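Local coordinates for surface protein VspA (Borrelia turicatae, PDB 1YJG) that is an outer-membrane surface lipoprotein of the variable small protein family, whose switching with related antigens probably helps the spirochaete evade the host immune response, at residues D6-A11 with A148-A153; K12-V17 with A141-A146; V57-D62 with S91-A96; T83-A88 with T137-L142. All blocks are in the same frame, centred on the assembly; numbering follows the deposited sequence.

Contact 1: D6-A11 with A148-A153; sequences DAVAFA and AAVTAA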
loop_
_atom_site.group_PDB
_atom_site.type_symbol
_atom_site.label_atom_id
_atom_site.label_comp_id
_atom_site.label_asym_id
_atom_site.label_seq_id
_atom_site.Cartn_x
_atom_site.Cartn_y
_atom_site.Cartn_z
ATOM N N ASP A 6 -6.222 -14.239 -18.721
ATOM C CA ASP A 6 -6.914 -14.482 -17.468
ATOM C C ASP A 6 -5.935 -14.730 -16.323
ATOM O O ASP A 6 -6.196 -14.338 -15.189
ATOM C CB ASP A 6 -7.885 -15.662 -17.616
ATOM C CG ASP A 6 -9.109 -15.315 -18.465
ATOM O OD1 ASP A 6 -9.923 -16.222 -18.747
ATOM O OD2 ASP A 6 -9.342 -14.164 -18.900
ATOM N N ALA A 7 -4.809 -15.363 -16.631
ATOM C CA ALA A 7 -3.796 -15.659 -15.641
ATOM C C ALA A 7 -3.117 -14.371 -15.234
ATOM O O ALA A 7 -2.896 -14.127 -14.050
ATOM C CB ALA A 7 -2.768 -16.647 -16.189
ATOM N N VAL A 8 -2.797 -13.548 -16.224
ATOM C CA VAL A 8 -2.133 -12.279 -15.972
ATOM C C VAL A 8 -3.042 -11.372 -15.138
ATOM O O VAL A 8 -2.607 -10.814 -14.136
ATOM C CB VAL A 8 -1.730 -11.598 -17.290
ATOM C CG1 VAL A 8 -1.331 -10.119 -17.078
ATOM C CG2 VAL A 8 -0.597 -12.373 -17.953
ATOM N N ALA A 9 -4.305 -11.259 -15.542
ATOM C CA ALA A 9 -5.272 -10.426 -14.836
ATOM C C ALA A 9 -5.395 -10.844 -13.361
ATOM O O ALA A 9 -5.362 -10.005 -12.453
ATOM C CB ALA A 9 -6.636 -10.487 -15.544
ATOM N N PHE A 10 -5.500 -12.146 -13.129
ATOM C CA PHE A 10 -5.625 -12.686 -11.779
ATOM C C PHE A 10 -4.388 -12.399 -10.943
ATOM O O PHE A 10 -4.480 -12.049 -9.772
ATOM C CB PHE A 10 -5.866 -14.197 -11.834
ATOM C CG PHE A 10 -6.177 -14.796 -10.504
ATOM C CD1 PHE A 10 -7.458 -14.694 -9.966
ATOM C CD2 PHE A 10 -5.193 -15.441 -9.776
ATOM C CE1 PHE A 10 -7.740 -15.231 -8.710
ATOM C CE2 PHE A 10 -5.473 -15.987 -8.523
ATOM C CZ PHE A 10 -6.733 -15.878 -7.987
ATOM N N ALA A 11 -3.227 -12.565 -11.560
ATOM C CA ALA A 11 -1.951 -12.325 -10.908
ATOM C C ALA A 11 -1.818 -10.850 -10.541
ATOM O O ALA A 11 -1.253 -10.522 -9.505
ATOM C CB ALA A 11 -0.815 -12.741 -11.813
ATOM N N ALA A 148 2.721 -18.813 -10.506
ATOM C CA ALA A 148 2.990 -20.096 -11.161
ATOM C C ALA A 148 2.015 -20.289 -12.334
ATOM O O ALA A 148 2.399 -20.844 -13.359
ATOM C CB ALA A 148 2.906 -21.270 -10.172
ATOM N N ALA A 149 0.767 -19.826 -12.196
ATOM C CA ALA A 149 -0.227 -19.954 -13.281
ATOM C C ALA A 149 0.161 -19.078 -14.469
ATOM O O ALA A 149 -0.124 -19.409 -15.624
ATOM C CB ALA A 149 -1.614 -19.601 -12.800
ATOM N N VAL A 150 0.763 -17.929 -14.188
ATOM C CA VAL A 150 1.209 -17.035 -15.249
ATOM C C VAL A 150 2.341 -17.752 -16.010
ATOM O O VAL A 150 2.323 -17.822 -17.232
ATOM C CB VAL A 150 1.711 -15.658 -14.697
ATOM C CG1 VAL A 150 2.384 -14.831 -15.800
ATOM C CG2 VAL A 150 0.561 -14.867 -14.090
ATOM N N THR A 151 3.294 -18.329 -15.281
ATOM C CA THR A 151 4.408 -19.015 -15.923
ATOM C C THR A 151 3.940 -20.206 -16.751
ATOM O O THR A 151 4.473 -20.429 -17.823
ATOM C CB THR A 151 5.507 -19.450 -14.909
ATOM O OG1 THR A 151 5.004 -20.472 -14.037
ATOM C CG2 THR A 151 5.880 -18.319 -13.990
ATOM N N ALA A 152 2.935 -20.944 -16.274
ATOM C CA ALA A 152 2.420 -22.110 -17.003
ATOM C C ALA A 152 1.709 -21.701 -18.293
ATOM O O ALA A 152 1.762 -22.422 -19.290
ATOM C CB ALA A 152 1.483 -22.936 -16.123
ATOM N N ALA A 153 1.031 -20.557 -18.274
ATOM C CA ALA A 153 0.332 -20.080 -19.469
ATOM C C ALA A 153 1.383 -19.581 -20.475
ATOM O O ALA A 153 1.240 -19.773 -21.677
ATOM C CB ALA A 153 -0.668 -18.996 -19.122
#

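Contact 2: K12-V17 with A141-A146; sequences KSVKDV and ALLTSA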
loop_
_atom_site.group_PDB
_atom_site.type_symbol
_atom_site.label_atom_id
_atom_site.label_comp_id
_atom_site.label_asym_id
_atom_site.label_seq_id
_atom_site.Cartn_x
_atom_site.Cartn_y
_atom_site.Cartn_z
ATOM N N LYS A 12 -2.334 -9.977 -11.401
ATOM C CA LYS A 12 -2.287 -8.534 -11.180
ATOM C C LYS A 12 -3.081 -8.173 -9.934
ATOM O O LYS A 12 -2.675 -7.319 -9.164
ATOM C CB LYS A 12 -2.929 -7.773 -12.339
ATOM C CG LYS A 12 -2.021 -7.422 -13.490
ATOM C CD LYS A 12 -2.827 -6.827 -14.665
ATOM C CE LYS A 12 -3.531 -5.520 -14.295
ATOM N NZ LYS A 12 -4.421 -4.993 -15.384
ATOM N N SER A 13 -4.236 -8.817 -9.785
ATOM C CA SER A 13 -5.134 -8.596 -8.667
ATOM C C SER A 13 -4.546 -9.090 -7.371
ATOM O O SER A 13 -4.699 -8.445 -6.334
ATOM C CB SER A 13 -6.474 -9.293 -8.916
ATOM O OG SER A 13 -7.214 -8.610 -9.915
ATOM N N VAL A 14 -3.892 -10.245 -7.427
ATOM C CA VAL A 14 -3.272 -10.837 -6.256
ATOM C C VAL A 14 -2.042 -10.014 -5.863
ATOM O O VAL A 14 -1.810 -9.768 -4.677
ATOM C CB VAL A 14 -2.910 -12.319 -6.495
ATOM C CG1 VAL A 14 -2.116 -12.891 -5.318
ATOM C CG2 VAL A 14 -4.179 -13.139 -6.708
ATOM N N LYS A 15 -1.268 -9.588 -6.858
ATOM C CA LYS A 15 -0.066 -8.782 -6.626
ATOM C C LYS A 15 -0.486 -7.515 -5.891
ATOM O O LYS A 15 0.154 -7.098 -4.926
ATOM C CB LYS A 15 0.626 -8.431 -7.955
ATOM C CG LYS A 15 1.944 -7.639 -7.841
ATOM C CD LYS A 15 2.930 -8.242 -6.820
ATOM C CE LYS A 15 4.213 -7.409 -6.733
ATOM N NZ LYS A 15 5.237 -8.026 -5.872
ATOM N N ASP A 16 -1.581 -6.921 -6.360
ATOM C CA ASP A 16 -2.135 -5.717 -5.778
ATOM C C ASP A 16 -2.404 -5.919 -4.276
ATOM O O ASP A 16 -1.950 -5.140 -3.448
ATOM C CB ASP A 16 -3.418 -5.378 -6.522
ATOM C CG ASP A 16 -4.050 -4.097 -6.061
ATOM O OD1 ASP A 16 -5.285 -4.121 -5.844
ATOM O OD2 ASP A 16 -3.408 -3.022 -5.930
ATOM N N VAL A 17 -3.132 -6.979 -3.933
ATOM C CA VAL A 17 -3.454 -7.271 -2.542
ATOM C C VAL A 17 -2.180 -7.567 -1.716
ATOM O O VAL A 17 -2.060 -7.152 -0.568
ATOM C CB VAL A 17 -4.465 -8.445 -2.447
ATOM C CG1 VAL A 17 -4.569 -8.975 -1.023
ATOM C CG2 VAL A 17 -5.820 -8.005 -2.949
ATOM N N ALA A 141 1.214 -17.260 -0.151
ATOM C CA ALA A 141 0.829 -18.512 -0.807
ATOM C C ALA A 141 -0.007 -18.259 -2.049
ATOM O O ALA A 141 0.204 -18.893 -3.090
ATOM C CB ALA A 141 0.078 -19.435 0.174
ATOM N N LEU A 142 -0.957 -17.332 -1.957
ATOM C CA LEU A 142 -1.797 -17.039 -3.109
ATOM C C LEU A 142 -0.997 -16.403 -4.237
ATOM O O LEU A 142 -1.283 -16.667 -5.406
ATOM C CB LEU A 142 -2.990 -16.154 -2.724
ATOM C CG LEU A 142 -3.968 -15.798 -3.855
ATOM C CD1 LEU A 142 -4.562 -17.041 -4.485
ATOM C CD2 LEU A 142 -5.064 -14.904 -3.326
ATOM N N LEU A 143 -0.007 -15.569 -3.900
ATOM C CA LEU A 143 0.818 -14.908 -4.918
ATOM C C LEU A 143 1.664 -15.956 -5.633
ATOM O O LEU A 143 1.787 -15.933 -6.860
ATOM C CB LEU A 143 1.712 -13.790 -4.339
ATOM C CG LEU A 143 2.579 -13.013 -5.357
ATOM C CD1 LEU A 143 1.729 -12.434 -6.544
ATOM C CD2 LEU A 143 3.369 -11.896 -4.708
ATOM N N THR A 144 2.219 -16.886 -4.867
ATOM C CA THR A 144 3.039 -17.942 -5.446
ATOM C C THR A 144 2.219 -18.753 -6.436
ATOM O O THR A 144 2.676 -19.017 -7.535
ATOM C CB THR A 144 3.607 -18.836 -4.340
ATOM O OG1 THR A 144 4.525 -18.073 -3.562
ATOM C CG2 THR A 144 4.457 -19.970 -4.911
ATOM N N SER A 145 0.994 -19.116 -6.056
ATOM C CA SER A 145 0.111 -19.891 -6.930
ATOM C C SER A 145 -0.318 -19.099 -8.150
ATOM O O SER A 145 -0.437 -19.652 -9.231
ATOM C CB SER A 145 -1.146 -20.360 -6.194
ATOM O OG SER A 145 -0.793 -21.199 -5.123
ATOM N N ALA A 146 -0.559 -17.806 -7.965
ATOM C CA ALA A 146 -0.972 -16.948 -9.053
ATOM C C ALA A 146 0.168 -16.734 -10.045
ATOM O O ALA A 146 -0.057 -16.685 -11.244
ATOM C CB ALA A 146 -1.444 -15.620 -8.519
#

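Contact 3: V57-D62 with S91-A96; sequences VISAVD and SFLTKA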
loop_
_atom_site.group_PDB
_atom_site.type_symbol
_atom_site.label_atom_id
_atom_site.label_comp_id
_atom_site.label_asym_id
_atom_site.label_seq_id
_atom_site.Cartn_x
_atom_site.Cartn_y
_atom_site.Cartn_z
ATOM N N VAL A 57 -6.554 0.236 4.861
ATOM C CA VAL A 57 -5.824 -0.489 3.834
ATOM C C VAL A 57 -6.277 -1.956 3.872
ATOM O O VAL A 57 -6.505 -2.540 2.838
ATOM C CB VAL A 57 -4.289 -0.390 4.037
ATOM C CG1 VAL A 57 -3.554 -1.385 3.151
ATOM C CG2 VAL A 57 -3.803 1.026 3.746
ATOM N N ILE A 58 -6.420 -2.538 5.062
ATOM C CA ILE A 58 -6.850 -3.938 5.166
ATOM C C ILE A 58 -8.313 -4.089 4.760
ATOM O O ILE A 58 -8.703 -5.160 4.326
ATOM C CB ILE A 58 -6.549 -4.549 6.565
ATOM C CG1 ILE A 58 -5.048 -4.517 6.846
ATOM C CG2 ILE A 58 -7.022 -6.000 6.648
ATOM C CD1 ILE A 58 -4.184 -5.129 5.766
ATOM N N SER A 59 -9.101 -3.014 4.871
ATOM C CA SER A 59 -10.513 -3.042 4.480
ATOM C C SER A 59 -10.552 -3.092 2.965
ATOM O O SER A 59 -11.394 -3.771 2.393
ATOM C CB SER A 59 -11.289 -1.817 4.973
ATOM O OG SER A 59 -11.489 -1.888 6.370
ATOM N N ALA A 60 -9.635 -2.368 2.322
ATOM C CA ALA A 60 -9.549 -2.339 0.856
ATOM C C ALA A 60 -9.140 -3.725 0.389
ATOM O O ALA A 60 -9.645 -4.215 -0.611
ATOM C CB ALA A 60 -8.543 -1.298 0.380
ATOM N N VAL A 61 -8.220 -4.347 1.129
ATOM C CA VAL A 61 -7.746 -5.689 0.819
ATOM C C VAL A 61 -8.905 -6.683 0.865
ATOM O O VAL A 61 -9.070 -7.500 -0.042
ATOM C CB VAL A 61 -6.687 -6.144 1.840
ATOM C CG1 VAL A 61 -6.511 -7.657 1.800
ATOM C CG2 VAL A 61 -5.386 -5.459 1.579
ATOM N N ASP A 62 -9.702 -6.598 1.926
ATOM C CA ASP A 62 -10.862 -7.473 2.123
ATOM C C ASP A 62 -11.875 -7.337 0.970
ATOM O O ASP A 62 -12.406 -8.334 0.484
ATOM C CB ASP A 62 -11.555 -7.145 3.447
ATOM C CG ASP A 62 -12.469 -8.264 3.920
ATOM O OD1 ASP A 62 -11.963 -9.262 4.482
ATOM O OD2 ASP A 62 -13.705 -8.229 3.773
ATOM N N SER A 91 -10.566 -11.372 9.883
ATOM C CA SER A 91 -10.143 -11.580 11.274
ATOM C C SER A 91 -9.445 -10.353 11.835
ATOM O O SER A 91 -9.695 -9.940 12.970
ATOM C CB SER A 91 -9.198 -12.778 11.368
ATOM O OG SER A 91 -9.930 -13.960 11.608
ATOM N N PHE A 92 -8.547 -9.783 11.044
ATOM C CA PHE A 92 -7.821 -8.592 11.459
ATOM C C PHE A 92 -8.799 -7.457 11.763
ATOM O O PHE A 92 -8.698 -6.800 12.793
ATOM C CB PHE A 92 -6.851 -8.121 10.365
ATOM C CG PHE A 92 -6.182 -6.822 10.694
ATOM C CD1 PHE A 92 -5.021 -6.807 11.458
ATOM C CD2 PHE A 92 -6.747 -5.618 10.306
ATOM C CE1 PHE A 92 -4.411 -5.617 11.792
ATOM C CE2 PHE A 92 -6.144 -4.416 10.646
ATOM C CZ PHE A 92 -4.978 -4.413 11.383
ATOM N N LEU A 93 -9.742 -7.229 10.856
ATOM C CA LEU A 93 -10.735 -6.160 11.019
ATOM C C LEU A 93 -11.642 -6.362 12.238
ATOM O O LEU A 93 -11.887 -5.426 12.987
ATOM C CB LEU A 93 -11.589 -6.016 9.751
ATOM C CG LEU A 93 -10.842 -5.697 8.457
ATOM C CD1 LEU A 93 -11.806 -5.771 7.265
ATOM C CD2 LEU A 93 -10.175 -4.336 8.524
ATOM N N THR A 94 -12.125 -7.586 12.435
ATOM C CA THR A 94 -12.993 -7.916 13.558
ATOM C C THR A 94 -12.239 -7.738 14.888
ATOM O O THR A 94 -12.776 -7.188 15.855
ATOM C CB THR A 94 -13.496 -9.381 13.421
ATOM O OG1 THR A 94 -14.379 -9.495 12.307
ATOM C CG2 THR A 94 -14.369 -9.798 14.596
ATOM N N LYS A 95 -10.996 -8.204 14.923
ATOM C CA LYS A 95 -10.169 -8.104 16.116
ATOM C C LYS A 95 -9.884 -6.640 16.470
ATOM O O LYS A 95 -9.991 -6.237 17.628
ATOM C CB LYS A 95 -8.864 -8.904 15.925
ATOM C CG LYS A 95 -7.822 -8.733 17.034
ATOM C CD LYS A 95 -8.374 -8.975 18.452
ATOM C CE LYS A 95 -8.734 -10.437 18.709
ATOM N NZ LYS A 95 -7.539 -11.293 18.932
ATOM N N ALA A 96 -9.537 -5.843 15.470
ATOM C CA ALA A 96 -9.236 -4.434 15.698
ATOM C C ALA A 96 -10.463 -3.701 16.258
ATOM O O ALA A 96 -10.364 -2.946 17.236
ATOM C CB ALA A 96 -8.753 -3.790 14.422
#

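Contact 4: T83-A88 with T137-L142; sequences TTVKNA and TAIDAL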
loop_
_atom_site.group_PDB
_atom_site.type_symbol
_atom_site.label_atom_id
_atom_site.label_comp_id
_atom_site.label_asym_id
_atom_site.label_seq_id
_atom_site.Cartn_x
_atom_site.Cartn_y
_atom_site.Cartn_z
ATOM N N THR A 83 -9.859 -17.670 -0.138
ATOM C CA THR A 83 -10.702 -17.668 1.062
ATOM C C THR A 83 -9.848 -17.630 2.314
ATOM O O THR A 83 -10.194 -16.944 3.267
ATOM C CB THR A 83 -11.659 -18.887 1.068
ATOM O OG1 THR A 83 -12.614 -18.740 0.016
ATOM C CG2 THR A 83 -12.531 -18.915 2.330
ATOM N N THR A 84 -8.729 -18.361 2.304
ATOM C CA THR A 84 -7.818 -18.372 3.434
ATOM C C THR A 84 -7.290 -16.947 3.638
ATOM O O THR A 84 -7.158 -16.484 4.785
ATOM C CB THR A 84 -6.677 -19.358 3.194
ATOM O OG1 THR A 84 -7.218 -20.681 3.160
ATOM C CG2 THR A 84 -5.680 -19.385 4.368
ATOM N N VAL A 85 -7.023 -16.235 2.539
ATOM C CA VAL A 85 -6.539 -14.853 2.652
ATOM C C VAL A 85 -7.653 -13.964 3.198
ATOM O O VAL A 85 -7.419 -13.197 4.124
ATOM C CB VAL A 85 -6.050 -14.214 1.325
ATOM C CG1 VAL A 85 -5.269 -12.931 1.633
ATOM C CG2 VAL A 85 -5.186 -15.174 0.493
ATOM N N LYS A 86 -8.858 -14.092 2.643
ATOM C CA LYS A 86 -9.990 -13.278 3.087
ATOM C C LYS A 86 -10.437 -13.565 4.523
ATOM O O LYS A 86 -10.994 -12.691 5.163
ATOM C CB LYS A 86 -11.177 -13.349 2.127
ATOM C CG LYS A 86 -12.284 -12.372 2.540
ATOM C CD LYS A 86 -13.165 -11.925 1.403
ATOM C CE LYS A 86 -14.529 -11.463 1.912
ATOM N NZ LYS A 86 -14.477 -10.752 3.230
ATOM N N ASN A 87 -10.204 -14.780 5.015
ATOM C CA ASN A 87 -10.560 -15.138 6.383
ATOM C C ASN A 87 -9.618 -14.351 7.287
ATOM O O ASN A 87 -10.007 -13.868 8.332
ATOM C CB ASN A 87 -10.342 -16.641 6.683
ATOM C CG ASN A 87 -11.414 -17.573 6.061
ATOM O OD1 ASN A 87 -12.499 -17.150 5.653
ATOM N ND2 ASN A 87 -11.091 -18.864 6.010
ATOM N N ALA A 88 -8.361 -14.236 6.874
ATOM C CA ALA A 88 -7.360 -13.518 7.654
ATOM C C ALA A 88 -7.624 -12.011 7.728
ATOM O O ALA A 88 -7.549 -11.430 8.807
ATOM C CB ALA A 88 -5.949 -13.808 7.129
ATOM N N THR A 137 1.122 -14.692 5.585
ATOM C CA THR A 137 1.396 -16.075 5.215
ATOM C C THR A 137 0.455 -16.503 4.098
ATOM O O THR A 137 0.871 -17.118 3.121
ATOM C CB THR A 137 1.163 -16.996 6.426
ATOM O OG1 THR A 137 2.209 -16.814 7.388
ATOM C CG2 THR A 137 1.253 -18.471 6.041
ATOM N N ALA A 138 -0.818 -16.167 4.262
ATOM C CA ALA A 138 -1.854 -16.519 3.303
ATOM C C ALA A 138 -1.692 -15.867 1.940
ATOM O O ALA A 138 -1.898 -16.518 0.911
ATOM C CB ALA A 138 -3.219 -16.180 3.889
ATOM N N ILE A 139 -1.344 -14.581 1.925
ATOM C CA ILE A 139 -1.180 -13.856 0.665
ATOM C C ILE A 139 0.079 -14.299 -0.086
ATOM O O ILE A 139 0.104 -14.283 -1.323
ATOM C CB ILE A 139 -1.235 -12.300 0.885
ATOM C CG1 ILE A 139 -1.447 -11.564 -0.441
ATOM C CG2 ILE A 139 0.026 -11.780 1.574
ATOM C CD1 ILE A 139 -2.578 -12.103 -1.309
ATOM N N ASP A 140 1.121 -14.684 0.657
ATOM C CA ASP A 140 2.366 -15.142 0.043
ATOM C C ASP A 140 2.034 -16.389 -0.740
ATOM O O ASP A 140 2.509 -16.565 -1.849
ATOM C CB ASP A 140 3.442 -15.541 1.082
ATOM C CG ASP A 140 4.165 -14.357 1.702
ATOM O OD1 ASP A 140 4.106 -13.230 1.171
ATOM O OD2 ASP A 140 4.832 -14.477 2.751
ATOM N N ALA A 141 1.214 -17.260 -0.151
ATOM C CA ALA A 141 0.829 -18.512 -0.807
ATOM C C ALA A 141 -0.007 -18.259 -2.049
ATOM O O ALA A 141 0.204 -18.893 -3.090
ATOM C CB ALA A 141 0.078 -19.435 0.174
ATOM N N LEU A 142 -0.957 -17.332 -1.957
ATOM C CA LEU A 142 -1.797 -17.039 -3.109
ATOM C C LEU A 142 -0.997 -16.403 -4.237
ATOM O O LEU A 142 -1.283 -16.667 -5.406
ATOM C CB LEU A 142 -2.990 -16.154 -2.724
ATOM C CG LEU A 142 -3.968 -15.798 -3.855
ATOM C CD1 LEU A 142 -4.562 -17.041 -4.485
ATOM C CD2 LEU A 142 -5.064 -14.904 -3.326
#

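Contact 1: D6-A11 with A148-A153
Ala7 and Val150 bring two antiparallel helices together at the nearest CA pair of the two segments, with CA of Ala7 only 5.2 Å from CA of Val150. The segment axes approach to 8.6 Å at 160°; all six residues that touch are alanines or valines, whose short side chains let the helices come close. Along 6-11, the methyl of Ala7 comes first. It points at the partner helix, comes to the carbonyl oxygen of Ala149, CB 3.9 Å from that O, and also meets the CB of Ala153 one turn further on. Val8 is more peripheral, its CG2 brushing CG1 of Val150 at 4.4 Å. One turn after Ala7, Ala11 sets its CB against CG2 of Val150 at 3.4 Å, tighter than usual for two carbons. The same CG2 lies 3.5 Å from the O of Ala7, an oxygen already bonded to the N of Ala11. Val150 has CG1 anti to the backbone N (chi1 171°), which puts CG2 beside that N, and this branch fills the step between Ala7 and Ala11. No hydrogen bond crosses the pair. The contact joins the terminal helices 2-28 and 129-155 near one end of the helical bundle, where it is largely superficial; Phe10 packs on Leu78 and Ile82 of helix 76-98 as well as on Ala146 and Leu142 of helix 129-155.

Contact 2: K12-V17 with A141-A146
Val14 carries the packing against Leu142, Leu143 and Ala146, within the antiparallel helical bundle that forms the core of this surface lipoprotein. The axes of 12-17 and 141-146, on helices 2-28 and 129-155, are 155° apart in direction and approach to 9.3 Å. The tight part is where the two branches of Val14 spread over the partner helix. CG1, anti to the backbone N (chi1 174°), presses on the backbone of Leu143, 3.6 Å from its CA, and also reaches CG of Leu142 at 3.7 Å. CG2 lies beside CD2 of Leu142 and meets the methyl of Ala146, CB to CG2 4.1 Å. The Val14 and Leu142 side chains cross obliquely, and Leu142 also packs on Leu78 and Ile82 of helix 76-98, so this half is closed on the bundle interior. The looser half is borne by Lys15 and Leu143. CD1 of Leu143 reaches CA of Lys15, and its CD2 touches CD of the lysine at 4.2 Å, a contact made by the aliphatic part of the lysine, short of its charged NZ. This flank faces the second subunit: Lys15 packs on Asp16 of that chain, and Leu143 on its Lys12. Behind the interface, the O of Ala141 takes two donors of Ser145 from opposite faces of its carbonyl plane, the backbone N and the hydroxyl, with Ser145 OG 3.2 Å from Ala141 O.

Contact 3: V57-D62 with S91-A96
Ile58 overlaps the CD2 and CE2 atoms of the Phe92 ring, the two side chains crossing at about a right angle. CG2 approaches the ring obliquely, 3.7 Å from CD2 of Phe92, while CG1 reaches its CE2 at 4.0 Å. Phe92 has CG anti to its backbone N (chi1 174°), which sets CG beside its own carbonyl carbon. Leu93 covers the neighbouring ground with both of its methyls. CD2 meets CG2 of Ile58 at 4.0 Å and OG of Ser59 at 3.5 Å; CD1 reaches CB of Asp62 at 4.1 Å, one turn along helix 48-69. The segment axes are 10.0 Å apart and inclined at 140°, so these longer side chains span the gap in this pairing of helices 48-69 and 76-98. Ile58 also touches Ile24 of helix 2-28 and Leu135 of helix 129-155, which places it where all four long helices of the bundle meet. The polar groups at the margin bond to other partners: OG of Ser59 to the O of Tyr55, and the carboxylate of Asp62 to Ser89, Thr90 and Lys86. Across these two segments the attachment is therefore apolar, Leu93 making van der Waals contact even with the hydroxyl oxygen.

Contact 4: T83-A88 with T137-L142
Val85 holds CG1 anti to its backbone N (chi1 -166°) and CG2 beside that N, and the two branches thereby split between Ile139 on one hand and Ala138 and Leu142 on the other. Ile139 has CG1 anti to its N (chi1 -165°), the branch whose CD1 meets Val85. In this antiparallel pair of the helical bundle, the axes of 83-88 and 137-142, on helices 76-98 and 129-155, are 156° apart in direction and 8.5 Å at closest approach. The small Ala138 allows that approach: CA of Val85 is 5.0 Å from CA of Ala138 and 3.8 Å from CB of Ala138. At the exposed margin, CG2 of Thr84 touches the same methyl at 4.1 Å, while its hydroxyl bonds back to the O of Gly80. Inward, CG1 of Val85 meets CD1 of Ile139 at 4.1 Å, the two side chains crossing at a slant. Ile139 continues to Val17 and Val21 of helix 2-28, and Val85 to Leu65 of helix 48-69. Val85 and Leu142 cross at about a right angle. CG2 of Val85 sits 3.8 Å from CD2 of Leu142 and 3.6 Å from the carbonyl O of Ala138.

How the contacts relate
Contacts 1 and 2 are successive steps along the same helix pair, 2-28 with 129-155: the first a surface contact about 21 Å (centre to centre) from the chain centre, the second buried at about 12 Å. Contact 4, also buried, shares Leu142 with contact 2 and brings in helix 76-98, which the partly buried contact 3 joins to helix 48-69. Contacts 2 and 3 both reach the second subunit. All four pack apolar groups without hydrogen bonds across them. Contact 1 relies on small methyls; contact 2 adds leucines, contact 4 leucine and isoleucine, and contact 3 sets isoleucine and leucine beside an aromatic ring. Val17 on Val61 links contacts 2 and 3, and the Asp62-Lys86 salt bridge contacts 3 and 4.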